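Local coordinates for protein titin (Homo sapiens, PDB 5JDD) that probably serves as an elastic element of the muscle sarcomere, its I-band region built from chains of immunoglobulin domains such as the three in tandem here, at residues D246-F249 / A254-T257; E204-K209 / L230-N235; T220-M225 / N238-D243; K98-E101 / T107-F110. All blocks are in the same frame, centred on the assembly; numbering follows the deposited sequence.

Contact 1: residues D246-F249 / A254-T257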
loop_
_atom_site.group_PDB
_atom_site.type_symbol
_atom_site.label_atom_id
_atom_site.label_comp_id
_atom_site.label_asym_id
_atom_site.label_seq_id
_atom_site.Cartn_x
_atom_site.Cartn_y
_atom_site.Cartn_z
ATOM N N ASP A 246 -33.155 20.455 21.055
ATOM C CA ASP A 246 -32.174 19.484 21.508
ATOM C C ASP A 246 -31.006 19.479 20.533
ATOM O O ASP A 246 -31.201 19.393 19.314
ATOM C CB ASP A 246 -32.770 18.079 21.577
ATOM C CG ASP A 246 -33.891 17.963 22.575
ATOM O OD1 ASP A 246 -33.926 18.754 23.542
ATOM O OD2 ASP A 246 -34.745 17.072 22.380
ATOM N N TYR A 247 -29.794 19.559 21.070
ATOM C CA TYR A 247 -28.602 19.603 20.241
ATOM C C TYR A 247 -27.773 18.356 20.445
ATOM O O TYR A 247 -27.626 17.881 21.579
ATOM C CB TYR A 247 -27.797 20.866 20.562
ATOM C CG TYR A 247 -28.515 22.104 20.106
ATOM C CD1 TYR A 247 -29.490 22.709 20.899
ATOM C CD2 TYR A 247 -28.260 22.642 18.856
ATOM C CE1 TYR A 247 -30.180 23.838 20.453
ATOM C CE2 TYR A 247 -28.927 23.787 18.415
ATOM C CZ TYR A 247 -29.893 24.367 19.216
ATOM O OH TYR A 247 -30.569 25.483 18.773
ATOM N N THR A 248 -27.244 17.819 19.343
ATOM C CA THR A 248 -26.473 16.586 19.397
ATOM C C THR A 248 -25.126 16.776 18.713
ATOM O O THR A 248 -25.047 17.258 17.582
ATOM C CB THR A 248 -27.208 15.424 18.705
ATOM O OG1 THR A 248 -28.497 15.242 19.308
ATOM C CG2 THR A 248 -26.410 14.128 18.824
ATOM N N PHE A 249 -24.065 16.398 19.413
ATOM C CA PHE A 249 -22.749 16.313 18.812
ATOM C C PHE A 249 -22.564 14.878 18.355
ATOM O O PHE A 249 -22.845 13.944 19.121
ATOM C CB PHE A 249 -21.684 16.693 19.842
ATOM C CG PHE A 249 -20.279 16.432 19.386
ATOM C CD1 PHE A 249 -19.595 17.368 18.620
ATOM C CD2 PHE A 249 -19.633 15.261 19.748
ATOM C CE1 PHE A 249 -18.281 17.130 18.214
ATOM C CE2 PHE A 249 -18.330 15.011 19.336
ATOM C CZ PHE A 249 -17.651 15.953 18.569
ATOM N N ALA A 254 -19.937 7.924 18.208
ATOM C CA ALA A 254 -20.173 8.561 19.501
ATOM C C ALA A 254 -21.122 9.738 19.367
ATOM O O ALA A 254 -21.027 10.513 18.404
ATOM C CB ALA A 254 -18.866 9.033 20.106
ATOM N N THR A 255 -22.046 9.866 20.318
ATOM C CA THR A 255 -22.931 11.031 20.365
ATOM C C THR A 255 -23.151 11.536 21.779
ATOM O O THR A 255 -23.052 10.785 22.761
ATOM C CB THR A 255 -24.337 10.782 19.739
ATOM O OG1 THR A 255 -25.059 9.824 20.523
ATOM C CG2 THR A 255 -24.241 10.299 18.304
ATOM N N SER A 256 -23.485 12.818 21.874
ATOM C CA SER A 256 -23.904 13.424 23.128
ATOM C C SER A 256 -25.001 14.428 22.819
ATOM O O SER A 256 -24.870 15.204 21.866
ATOM C CB SER A 256 -22.720 14.117 23.809
ATOM O OG SER A 256 -23.142 14.748 25.016
ATOM N N THR A 257 -26.078 14.414 23.602
ATOM C CA THR A 257 -27.206 15.328 23.375
ATOM C C THR A 257 -27.524 16.116 24.643
ATOM O O THR A 257 -27.409 15.589 25.754
ATOM C CB THR A 257 -28.469 14.576 22.890
ATOM O OG1 THR A 257 -28.187 13.896 21.661
ATOM C CG2 THR A 257 -29.630 15.533 22.650
#
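Thr248 and Thr257 face each other as a non-hydrogen-bonded antiparallel pair, and their hydroxyls join the strands where the backbones do not: OG1 of Thr248 lies 2.7 Å from OG1 of Thr257, a hydrogen bond in which either may be the donor. Both threonines place the hydroxyl beside their own backbone N and the methyl anti to that N (the OG1 torsion, chi1, is -57° at Thr248 and -60° at Thr257). The two side chains therefore meet oxygen to oxygen, while CG2 of Thr248 approaches OG1 of Thr257 to 3.4 Å and also lies against CB of Thr255.

One residue further on, Phe249 and Ser256 form the hydrogen-bonded pair. Phe249 N donates to Ser256 O at 2.8 Å, and Ser256 N returns a bond to Phe249 O at 3.0 Å. Beside these rungs, CA-H groups turn to carbonyls, as where Thr257 CA comes to 3.1 Å from Tyr247 O.

These segments belong to strands 245-251 and 254-263, the F-G hairpin of an I-set immunoglobulin domain. On the inward face, Phe249 meets Trp210 edge-to-face and packs on Val199, Val201 and Ile180, while the small Ser256 accepts a bond from Leu184 N at its OG. On the face of the threonines, Asp246 OD1 is hydrogen-bonded to Thr259 OG1.

Alternation of side chains thus matches chemistry to face: beta-branched threonines, at home in extended backbone, pair their hydroxyls on the outer face, so the polar cross-strand bond is made away from the apolar interior that receives the aromatic ring.

Contact 2: residues E204-K209 / L230-N235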
loop_
_atom_site.group_PDB
_atom_site.type_symbol
_atom_site.label_atom_id
_atom_site.label_comp_id
_atom_site.label_asym_id
_atom_site.label_seq_id
_atom_site.Cartn_x
_atom_site.Cartn_y
_atom_site.Cartn_z
ATOM N N GLU A 204 -7.550 13.773 18.784
ATOM C CA GLU A 204 -7.462 14.963 17.957
ATOM C C GLU A 204 -7.712 14.586 16.501
ATOM O O GLU A 204 -7.401 13.461 16.089
ATOM C CB GLU A 204 -6.068 15.574 18.103
ATOM C CG GLU A 204 -5.904 16.923 17.455
ATOM C CD GLU A 204 -4.741 17.700 18.033
ATOM O OE1 GLU A 204 -3.585 17.258 17.855
ATOM O OE2 GLU A 204 -4.990 18.750 18.666
ATOM N N GLY A 205 -8.285 15.512 15.736
ATOM C CA GLY A 205 -8.349 15.370 14.291
ATOM C C GLY A 205 -9.522 14.556 13.793
ATOM O O GLY A 205 -9.545 14.119 12.647
ATOM N N ILE A 206 -10.514 14.347 14.646
ATOM C CA ILE A 206 -11.670 13.578 14.220
ATOM C C ILE A 206 -12.676 14.454 13.478
ATOM O O ILE A 206 -12.648 15.683 13.593
ATOM C CB ILE A 206 -12.298 12.819 15.401
ATOM C CG1 ILE A 206 -12.564 13.759 16.572
ATOM C CG2 ILE A 206 -11.336 11.741 15.871
ATOM C CD1 ILE A 206 -13.911 14.425 16.546
ATOM N N SER A 207 -13.528 13.821 12.684
ATOM C CA SER A 207 -14.593 14.529 11.994
ATOM C C SER A 207 -15.859 14.487 12.834
ATOM O O SER A 207 -16.106 13.524 13.573
ATOM C CB SER A 207 -14.853 13.919 10.619
ATOM O OG SER A 207 -13.728 14.103 9.776
ATOM N N TYR A 208 -16.667 15.526 12.720
ATOM C CA TYR A 208 -17.860 15.632 13.541
ATOM C C TYR A 208 -18.940 16.436 12.837
ATOM O O TYR A 208 -18.692 17.094 11.823
ATOM C CB TYR A 208 -17.520 16.331 14.864
ATOM C CG TYR A 208 -17.158 17.793 14.676
ATOM C CD1 TYR A 208 -18.138 18.777 14.732
ATOM C CD2 TYR A 208 -15.842 18.186 14.421
ATOM C CE1 TYR A 208 -17.825 20.107 14.542
ATOM C CE2 TYR A 208 -15.520 19.529 14.238
ATOM C CZ TYR A 208 -16.521 20.480 14.303
ATOM O OH TYR A 208 -16.263 21.827 14.124
ATOM N N LYS A 209 -20.138 16.402 13.412
ATOM C CA LYS A 209 -21.198 17.325 13.024
ATOM C C LYS A 209 -22.080 17.611 14.228
ATOM O O LYS A 209 -22.032 16.909 15.249
ATOM C CB LYS A 209 -22.038 16.765 11.878
ATOM C CG LYS A 209 -22.810 15.532 12.251
ATOM C CD LYS A 209 -23.380 14.848 11.014
ATOM C CE LYS A 209 -24.017 13.520 11.399
ATOM N NZ LYS A 209 -24.534 12.783 10.208
ATOM N N LEU A 230 -8.867 19.164 22.115
ATOM C CA LEU A 230 -9.803 18.053 22.052
ATOM C C LEU A 230 -11.236 18.488 22.330
ATOM O O LEU A 230 -12.119 17.648 22.508
ATOM C CB LEU A 230 -9.392 16.984 23.057
ATOM C CG LEU A 230 -7.986 16.436 22.856
ATOM C CD1 LEU A 230 -7.576 15.562 24.031
ATOM C CD2 LEU A 230 -7.951 15.647 21.575
ATOM N N THR A 231 -11.476 19.799 22.363
ATOM C CA THR A 231 -12.805 20.318 22.650
ATOM C C THR A 231 -13.453 20.924 21.402
ATOM O O THR A 231 -12.808 21.653 20.644
ATOM C CB THR A 231 -12.758 21.353 23.790
ATOM O OG1 THR A 231 -12.229 20.726 24.966
ATOM C CG2 THR A 231 -14.145 21.901 24.093
ATOM N N HIS A 232 -14.723 20.599 21.192
ATOM C CA HIS A 232 -15.481 21.109 20.064
ATOM C C HIS A 232 -16.653 21.892 20.621
ATOM O O HIS A 232 -17.324 21.446 21.557
ATOM C CB HIS A 232 -15.967 19.950 19.195
ATOM C CG HIS A 232 -14.857 19.076 18.705
ATOM N ND1 HIS A 232 -14.117 19.379 17.582
ATOM C CD2 HIS A 232 -14.315 17.944 19.218
ATOM C CE1 HIS A 232 -13.189 18.453 17.406
ATOM N NE2 HIS A 232 -13.284 17.575 18.390
ATOM N N SER A 233 -16.882 23.072 20.062
ATOM C CA SER A 233 -17.907 23.971 20.583
ATOM C C SER A 233 -18.925 24.362 19.523
ATOM O O SER A 233 -18.618 24.398 18.330
ATOM C CB SER A 233 -17.270 25.233 21.173
ATOM O OG SER A 233 -16.546 25.946 20.190
ATOM N N LEU A 234 -20.135 24.657 19.973
ATOM C CA LEU A 234 -21.181 25.200 19.120
ATOM C C LEU A 234 -21.646 26.483 19.793
ATOM O O LEU A 234 -22.217 26.455 20.888
ATOM C CB LEU A 234 -22.345 24.212 18.964
ATOM C CG LEU A 234 -23.647 24.777 18.380
ATOM C CD1 LEU A 234 -23.443 25.278 16.971
ATOM C CD2 LEU A 234 -24.744 23.720 18.425
ATOM N N ASN A 235 -21.359 27.609 19.156
ATOM C CA ASN A 235 -21.646 28.908 19.728
ATOM C C ASN A 235 -22.813 29.514 18.979
ATOM O O ASN A 235 -22.730 29.720 17.770
ATOM C CB ASN A 235 -20.411 29.802 19.624
ATOM C CG ASN A 235 -20.640 31.182 20.217
ATOM O OD1 ASN A 235 -20.868 32.154 19.494
ATOM N ND2 ASN A 235 -20.585 31.271 21.538
#
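The ring of His232 overlaps Tyr208, with His232 CG over one face of the phenol. The two planes are inclined at 46° and their centroids lie 4.8 Å apart, a tilted aromatic pair whose tightest approach is Tyr208 CE2 to His232 ND1 at 3.6 Å. In this I-set immunoglobulin sandwich the pair joins the B-C loop to strand 231-236, strand E, at the end of the domain that faces its predecessor in the tandem. Tyr208 can reach across because its CG stands between the backbone N and carbonyl carbon (chi1 68°), which turns the ring toward the histidine and against Met225 and Thr227.

Histidine suits this buried place because its ring can pack against apolar neighbours while a nitrogen stays hydrogen-bonded: ND1 is paired with Thr227 OG1, while NE2 is met by the methyl Ile206 CD1 at 3.7 Å. The loop itself is tethered to the preceding domain, since Glu204 O accepts from Lys106 NZ and Ser207 N donates to Thr105 OG1.

At the loop's start the carboxylate of Glu204 forms a salt bridge with Lys229, and one methyl of Leu230 rests on the glutamate backbone, CD2 lying 3.4 Å from Glu204 N.

Contact 3: residues T220-M225 / N238-D243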
loop_
_atom_site.group_PDB
_atom_site.type_symbol
_atom_site.label_atom_id
_atom_site.label_comp_id
_atom_site.label_asym_id
_atom_site.label_seq_id
_atom_site.Cartn_x
_atom_site.Cartn_y
_atom_site.Cartn_z
ATOM N N THR A 220 -22.742 29.175 10.206
ATOM C CA THR A 220 -23.170 30.533 9.887
ATOM C C THR A 220 -22.603 31.498 10.915
ATOM O O THR A 220 -21.988 31.072 11.892
ATOM C CB THR A 220 -24.704 30.679 9.923
ATOM O OG1 THR A 220 -25.170 30.433 11.253
ATOM C CG2 THR A 220 -25.387 29.713 8.962
ATOM N N ASP A 221 -22.814 32.792 10.695
ATOM C CA ASP A 221 -22.368 33.786 11.658
ATOM C C ASP A 221 -23.070 33.534 12.988
ATOM O O ASP A 221 -22.463 33.670 14.051
ATOM C CB ASP A 221 -22.657 35.210 11.167
ATOM C CG ASP A 221 -21.773 35.629 9.997
ATOM O OD1 ASP A 221 -20.664 35.072 9.846
ATOM O OD2 ASP A 221 -22.196 36.527 9.234
ATOM N N LYS A 222 -24.337 33.137 12.924
ATOM C CA LYS A 222 -25.093 32.872 14.144
ATOM C C LYS A 222 -24.668 31.593 14.855
ATOM O O LYS A 222 -24.577 31.567 16.079
ATOM C CB LYS A 222 -26.595 32.835 13.873
ATOM C CG LYS A 222 -27.387 32.595 15.149
ATOM C CD LYS A 222 -28.863 32.588 14.911
ATOM C CE LYS A 222 -29.566 32.019 16.115
ATOM N NZ LYS A 222 -30.189 33.078 16.955
ATOM N N CYS A 223 -24.418 30.536 14.088
ATOM C CA CYS A 223 -24.022 29.243 14.648
ATOM C C CYS A 223 -22.614 28.893 14.221
ATOM O O CYS A 223 -22.387 28.400 13.109
ATOM C CB CYS A 223 -24.983 28.133 14.213
ATOM S SG CYS A 223 -26.663 28.364 14.846
ATOM N N GLN A 224 -21.656 29.170 15.099
ATOM C CA GLN A 224 -20.260 28.894 14.790
ATOM C C GLN A 224 -19.777 27.637 15.502
ATOM O O GLN A 224 -19.993 27.462 16.705
ATOM C CB GLN A 224 -19.380 30.101 15.125
ATOM C CG GLN A 224 -19.733 31.340 14.306
ATOM C CD GLN A 224 -18.906 32.556 14.674
ATOM O OE1 GLN A 224 -17.805 32.434 15.211
ATOM N NE2 GLN A 224 -19.436 33.741 14.385
ATOM N N MET A 225 -19.130 26.756 14.747
ATOM C CA MET A 225 -18.646 25.485 15.266
ATOM C C MET A 225 -17.136 25.420 15.150
ATOM O O MET A 225 -16.588 25.491 14.047
ATOM C CB MET A 225 -19.287 24.324 14.509
ATOM C CG MET A 225 -20.743 24.114 14.912
ATOM S SD MET A 225 -21.826 23.281 13.724
ATOM C CE MET A 225 -21.999 24.557 12.466
ATOM N N ASN A 238 -27.350 35.447 20.068
ATOM C CA ASN A 238 -28.644 36.135 20.069
ATOM C C ASN A 238 -29.812 35.145 20.072
ATOM O O ASN A 238 -30.668 35.164 19.187
ATOM C CB ASN A 238 -28.742 37.099 18.872
ATOM C CG ASN A 238 -29.922 38.050 18.986
ATOM O OD1 ASN A 238 -30.443 38.282 20.077
ATOM N ND2 ASN A 238 -30.355 38.598 17.856
ATOM N N VAL A 239 -29.833 34.264 21.066
ATOM C CA VAL A 239 -30.794 33.167 21.033
ATOM C C VAL A 239 -32.238 33.637 21.188
ATOM O O VAL A 239 -32.534 34.653 21.836
ATOM C CB VAL A 239 -30.470 32.055 22.060
ATOM C CG1 VAL A 239 -29.125 31.412 21.741
ATOM C CG2 VAL A 239 -30.480 32.603 23.479
ATOM N N HIS A 240 -33.147 32.893 20.575
ATOM C CA HIS A 240 -34.570 33.171 20.713
ATOM C C HIS A 240 -35.298 31.839 20.851
ATOM O O HIS A 240 -34.659 30.786 20.892
ATOM C CB HIS A 240 -35.078 33.992 19.519
ATOM C CG HIS A 240 -34.717 33.408 18.189
ATOM N ND1 HIS A 240 -35.177 32.182 17.761
ATOM C CD2 HIS A 240 -33.931 33.884 17.191
ATOM C CE1 HIS A 240 -34.693 31.927 16.556
ATOM N NE2 HIS A 240 -33.928 32.942 16.193
ATOM N N PHE A 241 -36.622 31.888 20.925
ATOM C CA PHE A 241 -37.441 30.687 21.084
ATOM C C PHE A 241 -37.139 29.633 20.027
ATOM O O PHE A 241 -37.157 28.429 20.310
ATOM C CB PHE A 241 -38.924 31.064 21.043
ATOM C CG PHE A 241 -39.854 29.881 20.942
ATOM C CD1 PHE A 241 -40.235 29.172 22.080
ATOM C CD2 PHE A 241 -40.372 29.497 19.710
ATOM C CE1 PHE A 241 -41.105 28.091 21.981
ATOM C CE2 PHE A 241 -41.234 28.416 19.603
ATOM C CZ PHE A 241 -41.609 27.717 20.744
ATOM N N GLY A 242 -36.867 30.080 18.805
ATOM C CA GLY A 242 -36.585 29.161 17.718
ATOM C C GLY A 242 -35.345 28.324 17.960
ATOM O O GLY A 242 -35.206 27.232 17.411
ATOM N N ASP A 243 -34.440 28.834 18.790
ATOM C CA ASP A 243 -33.212 28.105 19.109
ATOM C C ASP A 243 -33.392 27.075 20.214
ATOM O O ASP A 243 -32.538 26.195 20.390
ATOM C CB ASP A 243 -32.109 29.085 19.515
ATOM C CG ASP A 243 -31.741 30.037 18.398
ATOM O OD1 ASP A 243 -31.318 29.560 17.322
ATOM O OD2 ASP A 243 -31.884 31.264 18.583
HETATM O O HOH W 1 -30.855 35.444 16.289
#
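Lys222 holds CG trans to its backbone N (chi1 -178°) and stays extended to CE, then bends at the last torsion (chi4 103°) to bring NZ to the carboxylate of Asp243. The aspartate comes from the opposite direction with CG beside its own backbone N (chi1 -62°), and the two form a salt bridge in which NZ lies 3.0 Å from OD2. The ammonium approaches this oxygen on its syn side, somewhat out of the carboxylate plane. The anti lone pair of the same OD2 takes the backbone N-H of His240 at 2.9 Å, so two donors on one oxygen help to hold the carboxylate's rotation.

That oxygen also sits over the centre of the His240 imidazole, 3.4 Å above the ring plane, while Lys222 NZ lies 3.8 Å from His240 NE2. In the plane of the ring, ND1 accepts a weak bond from Gly242 N, and glycine suits this tight turn because His240 CE1 occupies the side where a CB would stand. Lys222 NZ has a further partner in Arg237 O. A long, flexible lysine is apt here, able to span the gap between two turns and still reach both a carbonyl and a carboxylate.

Behind it, the lysine's own turn is set by an ST motif, with Thr220 OG1 accepting from Cys223 N at 2.9 Å, and by Gln224 NE2 bonded to Asp221 O.

A basic residue just before strand D paired with an aspartate of the E-F turn recalls the arginine-aspartate bridge familiar from V-type immunoglobulin domains; Asp243 O, accepting from the Tyr247 hydroxyl, completes the tyrosine corner of the fold.

Contact 4: residues K98-E101 / T107-F110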
loop_
_atom_site.group_PDB
_atom_site.type_symbol
_atom_site.label_atom_id
_atom_site.label_comp_id
_atom_site.label_asym_id
_atom_site.label_seq_id
_atom_site.Cartn_x
_atom_site.Cartn_y
_atom_site.Cartn_z
ATOM N N LYS A 98 3.485 -2.143 9.121
ATOM C CA LYS A 98 3.223 -2.066 10.543
ATOM C C LYS A 98 1.737 -2.225 10.843
ATOM O O LYS A 98 0.892 -1.573 10.222
ATOM C CB LYS A 98 3.694 -0.715 11.089
ATOM C CG LYS A 98 5.189 -0.463 10.944
ATOM C CD LYS A 98 6.001 -1.516 11.686
ATOM C CE LYS A 98 5.675 -1.546 13.177
ATOM N NZ LYS A 98 5.904 -0.229 13.839
ATOM N N ASN A 99 1.419 -3.069 11.818
ATOM C CA ASN A 99 0.071 -3.074 12.379
ATOM C C ASN A 99 -0.211 -1.716 13.003
ATOM O O ASN A 99 0.643 -1.160 13.706
ATOM C CB ASN A 99 -0.066 -4.132 13.473
ATOM C CG ASN A 99 0.164 -5.540 12.969
ATOM O OD1 ASN A 99 -0.080 -5.856 11.799
ATOM N ND2 ASN A 99 0.637 -6.407 13.861
ATOM N N ILE A 100 -1.413 -1.195 12.775
ATOM C CA ILE A 100 -1.775 0.123 13.287
ATOM C C ILE A 100 -3.168 0.184 13.903
ATOM O O ILE A 100 -4.057 -0.575 13.513
ATOM C CB ILE A 100 -1.699 1.180 12.183
ATOM C CG1 ILE A 100 -2.435 0.692 10.935
ATOM C CG2 ILE A 100 -0.242 1.518 11.874
ATOM C CD1 ILE A 100 -2.590 1.750 9.847
ATOM N N GLU A 101 -3.337 1.087 14.873
ATOM C CA GLU A 101 -4.634 1.452 15.421
ATOM C C GLU A 101 -4.888 2.899 15.048
ATOM O O GLU A 101 -4.022 3.756 15.261
ATOM C CB GLU A 101 -4.643 1.350 16.941
ATOM C CG GLU A 101 -4.484 -0.035 17.504
ATOM C CD GLU A 101 -4.721 -0.024 19.000
ATOM O OE1 GLU A 101 -4.837 1.090 19.559
ATOM O OE2 GLU A 101 -4.802 -1.109 19.607
ATOM N N THR A 107 -7.349 9.063 9.004
ATOM C CA THR A 107 -6.723 8.385 7.882
ATOM C C THR A 107 -5.728 7.340 8.373
ATOM O O THR A 107 -4.965 7.594 9.311
ATOM C CB THR A 107 -5.982 9.406 7.009
ATOM O OG1 THR A 107 -6.924 10.371 6.512
ATOM C CG2 THR A 107 -5.282 8.730 5.845
ATOM N N ALA A 108 -5.749 6.163 7.746
ATOM C CA ALA A 108 -4.793 5.105 8.050
ATOM C C ALA A 108 -3.867 4.936 6.863
ATOM O O ALA A 108 -4.264 5.126 5.719
ATOM C CB ALA A 108 -5.509 3.791 8.325
ATOM N N SER A 109 -2.626 4.562 7.123
ATOM C CA SER A 109 -1.729 4.283 6.021
ATOM C C SER A 109 -0.829 3.085 6.278
ATOM O O SER A 109 -0.403 2.806 7.402
ATOM C CB SER A 109 -0.915 5.518 5.645
ATOM O OG SER A 109 -0.067 5.916 6.694
ATOM N N PHE A 110 -0.595 2.344 5.201
ATOM C CA PHE A 110 0.338 1.224 5.211
ATOM C C PHE A 110 1.406 1.480 4.178
ATOM O O PHE A 110 1.123 2.032 3.114
ATOM C CB PHE A 110 -0.371 -0.087 4.844
ATOM C CG PHE A 110 -1.308 -0.578 5.898
ATOM C CD1 PHE A 110 -0.822 -1.240 7.019
ATOM C CD2 PHE A 110 -2.671 -0.374 5.778
ATOM C CE1 PHE A 110 -1.684 -1.685 8.015
ATOM C CE2 PHE A 110 -3.547 -0.816 6.766
ATOM C CZ PHE A 110 -3.056 -1.474 7.887
HETATM O O HOH W 2 1.093 0.999 8.979
#
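Ile100 makes the apolar contacts, pushing its branched chain into the corner between Phe110 and Ala108. Its CD1 sits over one face of the Phe110 ring, 4.1 Å from the centroid and offset toward the rim, in a CH-pi contact, while CG1 lies 3.8 Å from CZ. With CG1 between the backbone N and carbonyl carbon (chi1 49°), the extended end of the isoleucine also brings CD1 to 3.9 Å from Ala108 CB; the short alanine lets the methyl settle close to the strand.

The two segments exchange no direct hydrogen bond, as expected of strands from different sheets. Strand 100-103 is the A' strand of the middle I-set immunoglobulin domain and pairs with strand 167-176, whereas strand 108-114, strand B, belongs to the opposing sheet; the side chains between them close one margin of the sandwich. Deeper in, Phe110 meets the ring of Tyr160 and packs on Leu173, a buried place that suits a large aromatic.

The polar contacts run through backbone oxygens. Lys98 O approaches the edge of the Phe110 ring near its plane, 3.4 Å from CE1, where the ring's hydrogens are weakly positive. A single water donates to Lys98 O at 2.9 Å and to Ser109 O at 2.8 Å, bridging the carbonyls across the seam.

Overall arrangement
Contacts 1, 2 and 3 share the third immunoglobulin domain, whereas contact 4 lies in the second. Contact 1 joins neighbouring strands of one sheet by backbone bonds, and its inward phenylalanine packs on Tyr208 and His232 of contact 2, so the two share a piece of the core. Contact 2 is aromatic and apolar, near the domain junction; its strand 231-236 pairs with strand 223-228 of contact 3, where Asn235 N probably bonds to Gln224 O. Contact 3, at the far end of the domain, joins turns by charge, its aspartate buried though its neighbours reach the surface. Contact 4, about 7 Å from contact 2 at the nearest atoms, spans two sheets by side chains and water.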